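Local atomic coordinates of urocanate hydratase (Paenibacillus sp. Soil724D2, PDB entry 7NED), a protein that binds NAD+ and urocanate and, as a thiourocanate hydratase of the urocanase family, probably adds water to thiourocanate during bacterial ergothioneine breakdown. Residues E20-M25 and G493-A498; H85-L90 and D505-T510; H364-F369 and G422-P427; T409-A414 and I428-D433; L463-N468 and V476-G481. All coordinates share one frame; numbering follows the deposited sequence.

Contact 1: residues E20-M25 and G493-A498; sequences EALLRM and GVTLVA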
# COMPACT_ATOMS: atom_id res chain seq x y z
N GLU A 20 -3.74 -3.86 -26.72
CA GLU A 20 -2.99 -2.96 -27.59
C GLU A 20 -2.89 -1.56 -26.99
O GLU A 20 -1.86 -0.88 -27.11
CB GLU A 20 -3.68 -2.92 -28.96
CG GLU A 20 -2.98 -2.00 -29.98
CD GLU A 20 -1.75 -2.66 -30.63
OE1 GLU A 20 -1.67 -3.91 -30.66
OE2 GLU A 20 -0.86 -1.92 -31.13
N ALA A 21 -3.97 -1.10 -26.35
CA ALA A 21 -3.97 0.24 -25.78
C ALA A 21 -2.87 0.38 -24.74
O ALA A 21 -2.10 1.35 -24.76
CB ALA A 21 -5.35 0.57 -25.17
N LEU A 22 -2.74 -0.62 -23.86
CA LEU A 22 -1.71 -0.54 -22.84
C LEU A 22 -0.33 -0.59 -23.48
O LEU A 22 0.59 0.10 -23.01
CB LEU A 22 -1.86 -1.67 -21.81
CG LEU A 22 -3.24 -1.67 -21.14
CD1 LEU A 22 -3.37 -2.83 -20.11
CD2 LEU A 22 -3.56 -0.30 -20.48
N LEU A 23 -0.14 -1.43 -24.50
CA LEU A 23 1.16 -1.50 -25.18
C LEU A 23 1.50 -0.15 -25.80
O LEU A 23 2.63 0.35 -25.67
CB LEU A 23 1.15 -2.59 -26.26
CG LEU A 23 2.43 -2.67 -27.12
CD1 LEU A 23 3.67 -2.94 -26.22
CD2 LEU A 23 2.28 -3.75 -28.18
N ARG A 24 0.53 0.47 -26.45
CA ARG A 24 0.81 1.77 -27.06
C ARG A 24 1.04 2.85 -26.02
O ARG A 24 1.79 3.80 -26.27
CB ARG A 24 -0.33 2.16 -27.98
CG ARG A 24 -0.37 1.26 -29.20
CD ARG A 24 -1.39 1.74 -30.22
NE ARG A 24 -1.46 0.78 -31.32
CZ ARG A 24 -2.01 1.05 -32.51
NH1 ARG A 24 -2.55 2.25 -32.76
NH2 ARG A 24 -2.01 0.11 -33.44
N MET A 25 0.38 2.77 -24.86
CA MET A 25 0.65 3.76 -23.83
C MET A 25 2.07 3.60 -23.29
O MET A 25 2.76 4.59 -22.99
CB MET A 25 -0.39 3.60 -22.72
CG MET A 25 -1.73 4.10 -23.15
SD MET A 25 -2.85 3.97 -21.78
CE MET A 25 -2.60 5.52 -20.88
N GLY A 493 -3.08 4.86 -9.47
CA GLY A 493 -3.49 5.31 -10.78
C GLY A 493 -4.41 4.28 -11.41
O GLY A 493 -4.57 3.18 -10.89
N VAL A 494 -5.01 4.66 -12.52
CA VAL A 494 -6.01 3.81 -13.18
C VAL A 494 -6.03 4.15 -14.66
O VAL A 494 -5.90 5.31 -15.04
CB VAL A 494 -7.40 3.99 -12.52
CG1 VAL A 494 -7.95 5.44 -12.77
CG2 VAL A 494 -8.38 2.93 -13.05
N THR A 495 -6.14 3.13 -15.51
CA THR A 495 -6.30 3.35 -16.96
C THR A 495 -7.52 2.58 -17.41
O THR A 495 -7.75 1.45 -16.95
CB THR A 495 -5.06 2.88 -17.74
OG1 THR A 495 -3.93 3.64 -17.32
CG2 THR A 495 -5.27 3.05 -19.22
N LEU A 496 -8.30 3.20 -18.29
CA LEU A 496 -9.47 2.61 -18.92
C LEU A 496 -9.30 2.68 -20.42
O LEU A 496 -8.72 3.64 -20.94
CB LEU A 496 -10.76 3.34 -18.53
CG LEU A 496 -11.13 3.14 -17.06
CD1 LEU A 496 -12.08 4.26 -16.64
CD2 LEU A 496 -11.81 1.76 -16.87
N VAL A 497 -9.80 1.66 -21.12
CA VAL A 497 -9.75 1.64 -22.58
C VAL A 497 -11.18 1.72 -23.07
O VAL A 497 -11.99 0.82 -22.79
CB VAL A 497 -9.05 0.39 -23.12
CG1 VAL A 497 -9.01 0.45 -24.68
CG2 VAL A 497 -7.67 0.24 -22.52
N ALA A 498 -11.50 2.80 -23.75
CA ALA A 498 -12.80 2.96 -24.39
C ALA A 498 -12.65 2.41 -25.81
O ALA A 498 -12.30 3.13 -26.74
CB ALA A 498 -13.23 4.42 -24.39
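Helix 17-31 packs on a face of the eight-stranded mixed sheet, where Ala21, Leu22 and Met25 meet Thr495 and Val497 of strand 490-498. The local axes of helix and strand approach to 9.3 Å with 125° between their directions. Alanine suits the point of closest backbones: Ala21 CB lies 3.5 Å from Val497 CG2 and 3.7 Å from Val497 CG1, so both valine methyls rest on it. Thr495 is divided between two tasks. Its chi1 of -62° sets CG2 anti to the backbone N and presents that methyl to the helix, while OG1 hydrogen-bonds Gln128 NE2. Met25, bent at its last torsion (chi3 87°), reaches it tip to tip, with SD 3.6 Å from Thr495 CG2. Leu22 runs past the same methyl in the opposite direction, its CD2 4.0 Å from Thr495 CG2. The polar residues of the helix look elsewhere: Arg24 NE gives a bond of 2.8 Å to Glu20 OE2, in the guanidinium plane, as part of a salt bridge. No hydrogen bond crosses this interface, so the N-terminal helix is joined to the C-terminal strand here by apolar fit between buried methyls and a thioether.

Contact 2: residues H85-L90 and D505-T510; sequences HRFAPL and DIRLET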
# COMPACT_ATOMS: atom_id res chain seq x y z
N HIS A 85 -10.60 -12.63 -14.98
CA HIS A 85 -11.82 -12.66 -15.78
C HIS A 85 -11.79 -11.40 -16.63
O HIS A 85 -10.93 -10.54 -16.45
CB HIS A 85 -13.09 -12.73 -14.92
CG HIS A 85 -13.17 -11.67 -13.88
ND1 HIS A 85 -13.92 -10.52 -14.05
CD2 HIS A 85 -12.58 -11.55 -12.66
CE1 HIS A 85 -13.81 -9.76 -12.98
NE2 HIS A 85 -13.01 -10.37 -12.12
N ARG A 86 -12.71 -11.30 -17.58
CA ARG A 86 -12.51 -10.18 -18.50
C ARG A 86 -13.02 -8.86 -17.95
O ARG A 86 -12.83 -7.84 -18.62
CB ARG A 86 -13.15 -10.46 -19.86
CG ARG A 86 -14.66 -10.48 -19.89
CD ARG A 86 -15.15 -10.95 -21.29
NE ARG A 86 -16.60 -10.80 -21.42
CZ ARG A 86 -17.48 -11.71 -20.99
NH1 ARG A 86 -17.05 -12.83 -20.41
NH2 ARG A 86 -18.78 -11.50 -21.13
N PHE A 87 -13.66 -8.85 -16.78
CA PHE A 87 -13.99 -7.60 -16.12
C PHE A 87 -13.03 -7.29 -14.99
O PHE A 87 -13.38 -6.55 -14.06
CB PHE A 87 -15.44 -7.63 -15.63
CG PHE A 87 -16.40 -7.72 -16.75
CD1 PHE A 87 -16.79 -6.56 -17.43
CD2 PHE A 87 -16.89 -8.95 -17.17
CE1 PHE A 87 -17.67 -6.65 -18.49
CE2 PHE A 87 -17.77 -9.05 -18.22
CZ PHE A 87 -18.17 -7.88 -18.89
N ALA A 88 -11.85 -7.83 -15.07
CA ALA A 88 -10.79 -7.55 -14.12
C ALA A 88 -9.67 -6.83 -14.86
O ALA A 88 -9.56 -6.96 -16.07
CB ALA A 88 -10.23 -8.83 -13.50
N PRO A 89 -8.84 -6.06 -14.16
CA PRO A 89 -7.70 -5.42 -14.83
C PRO A 89 -6.87 -6.39 -15.66
O PRO A 89 -6.74 -7.58 -15.34
CB PRO A 89 -6.88 -4.86 -13.66
CG PRO A 89 -7.94 -4.50 -12.63
CD PRO A 89 -8.98 -5.63 -12.75
N LEU A 90 -6.32 -5.87 -16.76
CA LEU A 90 -5.34 -6.62 -17.53
C LEU A 90 -3.98 -6.57 -16.88
O LEU A 90 -3.17 -7.50 -17.02
CB LEU A 90 -5.23 -6.07 -18.95
CG LEU A 90 -6.40 -6.44 -19.86
CD1 LEU A 90 -6.27 -5.56 -21.11
CD2 LEU A 90 -6.30 -7.89 -20.23
N ASP A 505 -18.70 -0.06 -21.76
CA ASP A 505 -19.56 0.95 -21.15
C ASP A 505 -19.70 0.69 -19.66
O ASP A 505 -19.56 1.61 -18.84
CB ASP A 505 -20.93 0.92 -21.83
CG ASP A 505 -20.92 1.57 -23.19
OD1 ASP A 505 -20.08 2.48 -23.43
OD2 ASP A 505 -21.74 1.16 -24.05
N ILE A 506 -19.97 -0.56 -19.29
CA ILE A 506 -20.09 -0.90 -17.88
C ILE A 506 -18.78 -0.61 -17.16
O ILE A 506 -18.78 -0.02 -16.07
CB ILE A 506 -20.50 -2.38 -17.71
CG1 ILE A 506 -21.80 -2.65 -18.45
CG2 ILE A 506 -20.58 -2.72 -16.22
CD1 ILE A 506 -21.80 -3.97 -19.13
N ARG A 507 -17.66 -1.06 -17.73
CA ARG A 507 -16.38 -0.87 -17.04
C ARG A 507 -16.10 0.61 -16.80
O ARG A 507 -15.68 1.03 -15.71
CB ARG A 507 -15.25 -1.50 -17.86
CG ARG A 507 -15.44 -3.04 -18.05
CD ARG A 507 -14.20 -3.73 -18.67
NE ARG A 507 -13.82 -3.16 -19.97
CZ ARG A 507 -12.89 -2.23 -20.10
NH1 ARG A 507 -12.25 -1.78 -19.00
NH2 ARG A 507 -12.59 -1.74 -21.32
N LEU A 508 -16.31 1.43 -17.84
CA LEU A 508 -16.00 2.85 -17.76
C LEU A 508 -16.88 3.54 -16.73
O LEU A 508 -16.41 4.35 -15.93
CB LEU A 508 -16.20 3.51 -19.12
CG LEU A 508 -15.26 3.05 -20.22
CD1 LEU A 508 -15.83 3.58 -21.54
CD2 LEU A 508 -13.91 3.68 -19.95
N GLU A 509 -18.18 3.26 -16.78
CA GLU A 509 -19.11 3.83 -15.81
C GLU A 509 -18.73 3.44 -14.39
O GLU A 509 -18.72 4.29 -13.49
CB GLU A 509 -20.52 3.34 -16.13
CG GLU A 509 -21.64 4.08 -15.43
CD GLU A 509 -22.98 3.48 -15.80
OE1 GLU A 509 -23.27 2.36 -15.36
OE2 GLU A 509 -23.72 4.07 -16.58
N THR A 510 -18.48 2.14 -14.18
CA THR A 510 -18.27 1.62 -12.82
C THR A 510 -16.99 2.19 -12.25
O THR A 510 -17.00 2.73 -11.13
CB THR A 510 -18.24 0.09 -12.81
OG1 THR A 510 -19.43 -0.41 -13.46
CG2 THR A 510 -18.11 -0.48 -11.36
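A type I beta turn from His85 to Ala88, closed by Ala88 N to His85 O at 3.2 Å, brings Phe87 up to Arg507 of helix 502-525, their CA atoms 7.2 Å apart. The turn belongs to the connection between strands 77-83 and 91-95, which have strand 69-74 between them in the mixed sheet. Phe87 meets the arginine with the edge of its ring: Arg507 CG lies near the ring plane, 3.8 Å from Phe87 CD1, and Arg507 CD is 4.0 Å from the same atom. The contact is thus with the aliphatic stem of the arginine; the two side chains cross at about a right angle, and the ring and guanidinium planes are 47° apart. A bend at chi3 (-57°) then carries the charged end of Arg507 to Asp474, its salt-bridge partner, and to the carbonyl of Met472. Arginine suits this place because it offers methylenes to an aromatic edge and charge to the carboxylate of Asp474. Phe87 also touches its neighbour in the turn: its CE2 sits 3.7 Å above the guanidinium plane of Arg86, toward the rim, while Arg86 NH2 is salt-bridged to Glu503. Ser470 of the second subunit packs against His85, Ala88 and Pro89. On the helix, Thr510 OG1 donates to Ile506 O at 2.7 Å from above the carbonyl plane, on the face opposite to Thr510 N.

Contact 3: residues H364-F369 and G422-P427; sequences HAIDEF and GKLQGP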
# COMPACT_ATOMS: atom_id res chain seq x y z
N HIS A 364 -9.69 16.17 -31.67
CA HIS A 364 -10.48 17.36 -32.01
C HIS A 364 -11.98 17.06 -31.98
O HIS A 364 -12.78 17.91 -31.58
CB HIS A 364 -10.05 17.91 -33.37
CG HIS A 364 -8.73 18.62 -33.31
ND1 HIS A 364 -8.01 18.97 -34.44
CD2 HIS A 364 -8.01 19.08 -32.26
CE1 HIS A 364 -6.90 19.60 -34.08
NE2 HIS A 364 -6.88 19.68 -32.76
N ALA A 365 -12.38 15.86 -32.39
CA ALA A 365 -13.79 15.49 -32.27
C ALA A 365 -14.23 15.45 -30.81
O ALA A 365 -15.37 15.85 -30.48
CB ALA A 365 -14.04 14.13 -32.95
N ILE A 366 -13.37 14.97 -29.91
CA ILE A 366 -13.76 14.96 -28.50
C ILE A 366 -13.79 16.38 -27.96
O ILE A 366 -14.67 16.73 -27.14
CB ILE A 366 -12.82 14.05 -27.68
CG1 ILE A 366 -12.89 12.61 -28.22
CG2 ILE A 366 -13.18 14.11 -26.19
CD1 ILE A 366 -11.83 11.65 -27.61
N ASP A 367 -12.89 17.21 -28.40
CA ASP A 367 -12.87 18.60 -28.04
C ASP A 367 -14.22 19.22 -28.39
O ASP A 367 -14.85 19.79 -27.61
CB ASP A 367 -11.77 19.36 -28.79
CG ASP A 367 -10.37 19.14 -28.22
OD1 ASP A 367 -10.24 18.76 -27.06
OD2 ASP A 367 -9.43 19.40 -28.96
N GLU A 368 -14.68 19.00 -29.60
CA GLU A 368 -15.94 19.56 -30.04
C GLU A 368 -17.11 19.00 -29.23
O GLU A 368 -18.02 19.71 -28.92
CB GLU A 368 -16.13 19.41 -31.53
CG GLU A 368 -15.29 20.36 -32.33
CD GLU A 368 -15.64 21.85 -32.12
OE1 GLU A 368 -16.74 22.20 -31.76
OE2 GLU A 368 -14.81 22.70 -32.34
N PHE A 369 -17.05 17.73 -28.89
CA PHE A 369 -18.05 17.16 -28.06
C PHE A 369 -18.12 17.85 -26.71
O PHE A 369 -19.16 18.15 -26.26
CB PHE A 369 -17.84 15.70 -27.83
CG PHE A 369 -18.73 15.15 -26.78
CD1 PHE A 369 -20.03 14.85 -27.06
CD2 PHE A 369 -18.27 14.99 -25.50
CE1 PHE A 369 -20.87 14.40 -26.08
CE2 PHE A 369 -19.12 14.52 -24.52
CZ PHE A 369 -20.40 14.22 -24.81
N GLY A 422 -18.06 4.75 -34.92
CA GLY A 422 -17.12 5.20 -35.92
C GLY A 422 -16.97 6.71 -36.02
O GLY A 422 -16.46 7.21 -37.02
N LYS A 423 -17.42 7.46 -35.03
CA LYS A 423 -17.13 8.89 -35.04
C LYS A 423 -15.71 9.19 -34.60
O LYS A 423 -15.26 10.33 -34.78
CB LYS A 423 -18.12 9.65 -34.15
CG LYS A 423 -19.55 9.63 -34.66
CD LYS A 423 -20.43 10.46 -33.75
CE LYS A 423 -21.88 10.34 -34.14
NZ LYS A 423 -22.67 11.19 -33.21
N LEU A 424 -15.01 8.22 -34.03
CA LEU A 424 -13.58 8.29 -33.79
C LEU A 424 -12.94 7.14 -34.56
O LEU A 424 -13.56 6.09 -34.73
CB LEU A 424 -13.26 8.17 -32.27
CG LEU A 424 -13.91 9.28 -31.44
CD1 LEU A 424 -13.92 8.99 -29.93
CD2 LEU A 424 -13.20 10.57 -31.71
N GLN A 425 -11.70 7.33 -34.99
CA GLN A 425 -11.07 6.34 -35.86
C GLN A 425 -10.69 5.09 -35.10
O GLN A 425 -10.62 4.01 -35.69
CB GLN A 425 -9.80 6.92 -36.48
CG GLN A 425 -10.03 8.15 -37.31
CD GLN A 425 -10.01 7.89 -38.80
OE1 GLN A 425 -10.05 6.75 -39.26
NE2 GLN A 425 -9.98 8.98 -39.57
N GLY A 426 -10.37 5.23 -33.82
CA GLY A 426 -9.86 4.13 -33.05
C GLY A 426 -10.16 4.35 -31.58
O GLY A 426 -10.67 5.41 -31.18
N PRO A 427 -9.82 3.37 -30.76
CA PRO A 427 -10.14 3.47 -29.33
C PRO A 427 -9.42 4.60 -28.63
O PRO A 427 -8.41 5.13 -29.09
CB PRO A 427 -9.70 2.10 -28.77
CG PRO A 427 -9.77 1.19 -29.97
CD PRO A 427 -9.28 2.06 -31.12
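Leu424, in the loop between helix 407-420 and strand 428-441, reaches over to Ala365 and Ile366 on helix 360-373. Leu424 starts out facing that helix, and a chi1 of -60° sets CG anti to the carbonyl carbon, from where the fork carries both methyls into contact. CB and CG act as the stem. CD2 does double work, lying 3.9 Å from Ala365 CB and 4.1 Å from Ile366 CG1. CD1 lies 4.1 Å from both Ile366 CG1 and Ile366 CD1, so CG1 is touched by both leucine methyls. Leucine and isoleucine chains cross at about a right angle, an apolar fit in which the branched tip of one lies across the arm of the other. Ala365 is apt here, since its short side chain lets the loop approach; its CB is also 4.4 Å from Lys423 O. Replacing Leu424 with a serine would probably open a gap beside Ala365 and Ile366 and leave a hydroxyl among apolar groups. Nearby, Gln425 N is hydrogen-bonded to Asp362 OD1, a second tie between loop and helix. Leu424 also packs on Val415, Met418 and Val419, so it is wedged between helices 360-373 and 407-420 just before the chain enters strand 428-441.

Contact 4: residues T409-A414 and I428-D433; sequences TKLALA and IAFSRD. With URO ((2E)-3-(1H-imidazol-4-yl)acrylic acid), chain B.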
# COMPACT_ATOMS: atom_id res chain seq x y z
N THR A 409 -17.41 10.36 -16.01
CA THR A 409 -18.19 9.24 -16.52
C THR A 409 -18.95 9.63 -17.78
O THR A 409 -18.95 8.90 -18.77
CB THR A 409 -19.15 8.78 -15.42
OG1 THR A 409 -18.39 8.41 -14.26
CG2 THR A 409 -20.03 7.60 -15.90
N LYS A 410 -19.63 10.77 -17.73
CA LYS A 410 -20.35 11.30 -18.89
C LYS A 410 -19.45 11.39 -20.12
O LYS A 410 -19.81 10.93 -21.22
CB LYS A 410 -20.92 12.68 -18.53
CG LYS A 410 -21.54 13.41 -19.70
CD LYS A 410 -22.30 14.61 -19.22
CE LYS A 410 -22.79 15.44 -20.42
NZ LYS A 410 -23.34 16.74 -19.90
N LEU A 411 -18.28 12.01 -19.97
CA LEU A 411 -17.36 12.12 -21.09
C LEU A 411 -16.97 10.73 -21.61
O LEU A 411 -17.01 10.47 -22.82
CB LEU A 411 -16.12 12.89 -20.66
CG LEU A 411 -15.05 12.98 -21.73
CD1 LEU A 411 -15.58 13.72 -23.01
CD2 LEU A 411 -13.91 13.74 -21.13
N ALA A 412 -16.54 9.85 -20.71
CA ALA A 412 -16.00 8.57 -21.17
C ALA A 412 -17.07 7.72 -21.85
O ALA A 412 -16.79 7.04 -22.84
CB ALA A 412 -15.37 7.81 -19.99
N LEU A 413 -18.31 7.76 -21.33
CA LEU A 413 -19.39 7.03 -22.00
C LEU A 413 -19.69 7.60 -23.40
O LEU A 413 -19.88 6.84 -24.35
CB LEU A 413 -20.66 7.04 -21.13
CG LEU A 413 -20.58 6.15 -19.89
CD1 LEU A 413 -21.87 6.32 -19.08
CD2 LEU A 413 -20.31 4.69 -20.21
N ALA A 414 -19.78 8.93 -23.52
CA ALA A 414 -19.98 9.53 -24.85
C ALA A 414 -18.86 9.13 -25.80
O ALA A 414 -19.13 8.72 -26.94
CB ALA A 414 -20.07 11.06 -24.75
N ILE A 428 -9.94 4.94 -27.45
CA ILE A 428 -9.43 6.06 -26.66
C ILE A 428 -9.06 5.52 -25.29
O ILE A 428 -9.83 4.78 -24.67
CB ILE A 428 -10.47 7.18 -26.54
CG1 ILE A 428 -10.91 7.69 -27.92
CG2 ILE A 428 -9.96 8.29 -25.61
CD1 ILE A 428 -9.79 8.43 -28.70
N ALA A 429 -7.89 5.89 -24.81
CA ALA A 429 -7.49 5.51 -23.46
C ALA A 429 -7.76 6.68 -22.54
O ALA A 429 -7.48 7.83 -22.90
CB ALA A 429 -6.01 5.12 -23.41
N PHE A 430 -8.32 6.39 -21.36
CA PHE A 430 -8.58 7.39 -20.33
C PHE A 430 -7.68 7.14 -19.13
O PHE A 430 -7.49 6.00 -18.71
CB PHE A 430 -10.03 7.35 -19.87
CG PHE A 430 -10.99 7.96 -20.86
CD1 PHE A 430 -11.63 7.17 -21.81
CD2 PHE A 430 -11.22 9.35 -20.85
CE1 PHE A 430 -12.52 7.77 -22.74
CE2 PHE A 430 -12.09 9.92 -21.73
CZ PHE A 430 -12.73 9.13 -22.70
N SER A 431 -7.14 8.21 -18.56
CA SER A 431 -6.39 8.00 -17.32
C SER A 431 -6.38 9.33 -16.58
O SER A 431 -7.27 10.16 -16.75
CB SER A 431 -5.00 7.43 -17.61
OG SER A 431 -4.28 7.13 -16.40
N ARG A 432 -5.39 9.50 -15.71
CA ARG A 432 -5.29 10.74 -14.98
C ARG A 432 -3.94 10.75 -14.30
O ARG A 432 -3.27 9.72 -14.19
CB ARG A 432 -6.42 10.89 -13.96
CG ARG A 432 -6.53 9.62 -13.02
CD ARG A 432 -7.25 9.90 -11.66
NE ARG A 432 -7.46 8.65 -10.92
CZ ARG A 432 -6.51 8.02 -10.22
NH1 ARG A 432 -5.29 8.52 -10.17
NH2 ARG A 432 -6.79 6.87 -9.56
N ASP A 433 -3.54 11.92 -13.86
CA ASP A 433 -2.42 11.97 -12.93
C ASP A 433 -2.83 11.30 -11.63
O ASP A 433 -4.02 11.10 -11.37
CB ASP A 433 -1.99 13.42 -12.68
CG ASP A 433 -0.61 13.51 -12.02
OD1 ASP A 433 0.09 12.47 -11.88
OD2 ASP A 433 -0.21 14.63 -11.65
OAA URO B . 0.86 14.44 -15.43
CAI URO B . 1.72 13.48 -15.28
OAB URO B . 1.86 12.62 -16.06
CAC URO B . 2.55 13.43 -14.07
CAD URO B . 2.41 14.35 -13.15
CAJ URO B . 3.29 14.15 -12.06
CAF URO B . 3.63 15.03 -11.08
NAH URO B . 4.65 14.53 -10.30
CAE URO B . 4.90 13.34 -10.81
NAG URO B . 4.11 13.06 -11.87
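Ala412 stands over the centre of one face of the Phe430 ring, and there helix 407-420 and strand 428-441 pack closely. Its CB is 4.0 Å from the ring centroid and 13° off the normal, a CH-pi contact; Ala412 CA comes even nearer, 3.7 Å from Phe430 CZ. Alanine suits this place because its single methyl lets the helix backbone come down on the ring. Looser is the approach of Leu411, whose CG stays 4.3 Å from Phe430 CE2 and comes in obliquely. Just past the regular strand residues 428-432, the Asp433 carboxylate lies over one face of the acrylate double bond of urocanate, OD1 3.2 Å from URO CAD and OD2 3.0 Å from the same atom. With an alanine in place of Asp433, the ligand's double bond would probably lose its carboxylate neighbour and be less closely confined. Thr123 and Arg352 hydrogen-bond the same ligand. A helix thus backs one strand of the mixed sheet, and that strand leads directly into the urocanate pocket.

Contact 5: residues L463-N468 and V476-G481; sequences LNAMLN and VTIHSG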
# COMPACT_ATOMS: atom_id res chain seq x y z
N LEU A 463 -7.10 2.02 -0.89
CA LEU A 463 -8.52 1.82 -1.18
C LEU A 463 -8.87 2.14 -2.64
O LEU A 463 -9.68 1.43 -3.26
CB LEU A 463 -9.35 2.70 -0.24
CG LEU A 463 -9.31 2.17 1.18
CD1 LEU A 463 -9.96 3.22 2.12
CD2 LEU A 463 -10.06 0.84 1.23
N ASN A 464 -8.32 3.23 -3.18
CA ASN A 464 -8.64 3.63 -4.55
C ASN A 464 -8.23 2.52 -5.53
O ASN A 464 -9.02 2.10 -6.39
CB ASN A 464 -7.93 4.96 -4.83
CG ASN A 464 -8.10 5.45 -6.25
OD1 ASN A 464 -7.13 5.62 -6.97
ND2 ASN A 464 -9.32 5.72 -6.64
N ALA A 465 -7.03 1.98 -5.34
CA ALA A 465 -6.56 0.88 -6.18
C ALA A 465 -7.46 -0.35 -6.05
O ALA A 465 -7.92 -0.92 -7.05
CB ALA A 465 -5.12 0.52 -5.82
N MET A 466 -7.70 -0.81 -4.81
CA MET A 466 -8.56 -1.98 -4.63
C MET A 466 -9.95 -1.79 -5.19
O MET A 466 -10.49 -2.70 -5.82
CB MET A 466 -8.64 -2.44 -3.17
CG MET A 466 -7.30 -2.89 -2.61
SD MET A 466 -7.56 -3.57 -0.97
CE MET A 466 -7.78 -2.06 -0.11
N LEU A 467 -10.55 -0.64 -4.94
CA LEU A 467 -11.88 -0.37 -5.49
C LEU A 467 -11.85 -0.31 -7.01
O LEU A 467 -12.76 -0.82 -7.69
CB LEU A 467 -12.43 0.94 -4.90
CG LEU A 467 -13.87 1.32 -5.26
CD1 LEU A 467 -14.85 0.21 -4.87
CD2 LEU A 467 -14.29 2.64 -4.57
N ASN A 468 -10.82 0.32 -7.58
CA ASN A 468 -10.75 0.35 -9.04
C ASN A 468 -10.53 -1.03 -9.63
O ASN A 468 -11.08 -1.34 -10.70
CB ASN A 468 -9.67 1.32 -9.50
CG ASN A 468 -10.11 2.76 -9.32
OD1 ASN A 468 -11.31 3.01 -9.14
ND2 ASN A 468 -9.18 3.70 -9.40
N VAL A 476 -4.40 -0.94 -13.03
CA VAL A 476 -4.40 -0.29 -11.72
C VAL A 476 -2.99 -0.36 -11.15
O VAL A 476 -2.30 -1.37 -11.31
CB VAL A 476 -5.42 -0.97 -10.77
CG1 VAL A 476 -5.41 -0.31 -9.40
CG2 VAL A 476 -6.79 -0.92 -11.38
N THR A 477 -2.57 0.70 -10.50
CA THR A 477 -1.22 0.77 -9.97
C THR A 477 -1.22 1.42 -8.59
O THR A 477 -2.04 2.30 -8.31
CB THR A 477 -0.29 1.54 -10.92
OG1 THR A 477 1.06 1.43 -10.46
CG2 THR A 477 -0.67 3.05 -11.01
N ILE A 478 -0.29 0.99 -7.74
CA ILE A 478 0.04 1.67 -6.49
C ILE A 478 1.53 2.00 -6.52
O ILE A 478 2.37 1.10 -6.68
CB ILE A 478 -0.28 0.81 -5.26
CG1 ILE A 478 -1.77 0.50 -5.24
CG2 ILE A 478 0.14 1.57 -4.01
CD1 ILE A 478 -2.15 -0.60 -4.18
N HIS A 479 1.86 3.28 -6.33
CA HIS A 479 3.26 3.72 -6.32
C HIS A 479 3.59 4.32 -4.97
O HIS A 479 2.71 4.87 -4.30
CB HIS A 479 3.50 4.83 -7.37
CG HIS A 479 3.40 4.36 -8.78
ND1 HIS A 479 3.75 5.15 -9.85
CD2 HIS A 479 2.98 3.18 -9.31
CE1 HIS A 479 3.55 4.47 -10.98
NE2 HIS A 479 3.10 3.27 -10.67
N SER A 480 4.87 4.25 -4.57
CA SER A 480 5.34 5.10 -3.48
C SER A 480 6.59 5.85 -3.93
O SER A 480 7.16 5.59 -5.00
CB SER A 480 5.61 4.29 -2.18
OG SER A 480 4.40 3.75 -1.66
N GLY A 481 6.99 6.83 -3.12
CA GLY A 481 8.06 7.72 -3.53
C GLY A 481 9.40 7.02 -3.62
O GLY A 481 9.74 6.13 -2.84
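A chi1 of 179° at Val476 splits its methyls, CG1 anti to the backbone N and CG2 anti to the carbonyl carbon, so that one meets Ala465 and the other Asn468. Ile478 uses a chi1 of -60°, which swings CG1 round toward the helix and lets CD1 continue past Ala465. The result is tightest at the alanine: Ala465 CB lies 3.4 Å from Ile478 CG1, closer than usual for two carbons, and 3.6 Å from Ile478 CD1. From the valine side, Val476 CG1 comes within 3.7 Å of Ala465 CB and 3.5 Å of Ala465 O. Alanine suits a position with both Val476 and Ile478 against its one methyl. Helix 459-469 turns back through a short connection into strand 475-480, the local axes 8.1 Å apart at 166°, so the helix packs nearly antiparallel against the strand that follows it, in the mixed sheet. Beta-branched Val476 and Ile478 are well suited to such a strand and fill the space under the helix. Further along, Asn468 CB is 4.1 Å from Val476 CG2; its amide turns elsewhere, ND2 bonding to Asp515 OD1, an acceptor it shares with Asn464 ND2. Thr477 has its CB directed away from the helix, in the usual alternation of a strand. Leu462 of the second subunit packs on Ile478, and Met93 of that subunit on Met466.

Overall arrangement
Contacts 1, 4 and 5 meet on the eight-stranded mixed sheet, where strand 490-498 lies between 475-480 and 428-441. Helix 17-31 sits on one face of strand 490-498, while Leu496 turns to helix 502-525 of contact 2 on the other. Contacts 1 and 4 are about 11 Å apart and 3 and 5 about 29 Å, centre to centre. Along the chain the segments of 1 and 2 alternate, and contacts 3, 4 and 5 all fall between their ends; 3 and 4 alternate too, and 5 follows both. Contacts 1 and 2 thus join the N-terminal and C-terminal family regions around the sheet whose strand 428-441 leads to urocanate; contacts 2 and 5 also touch the second subunit.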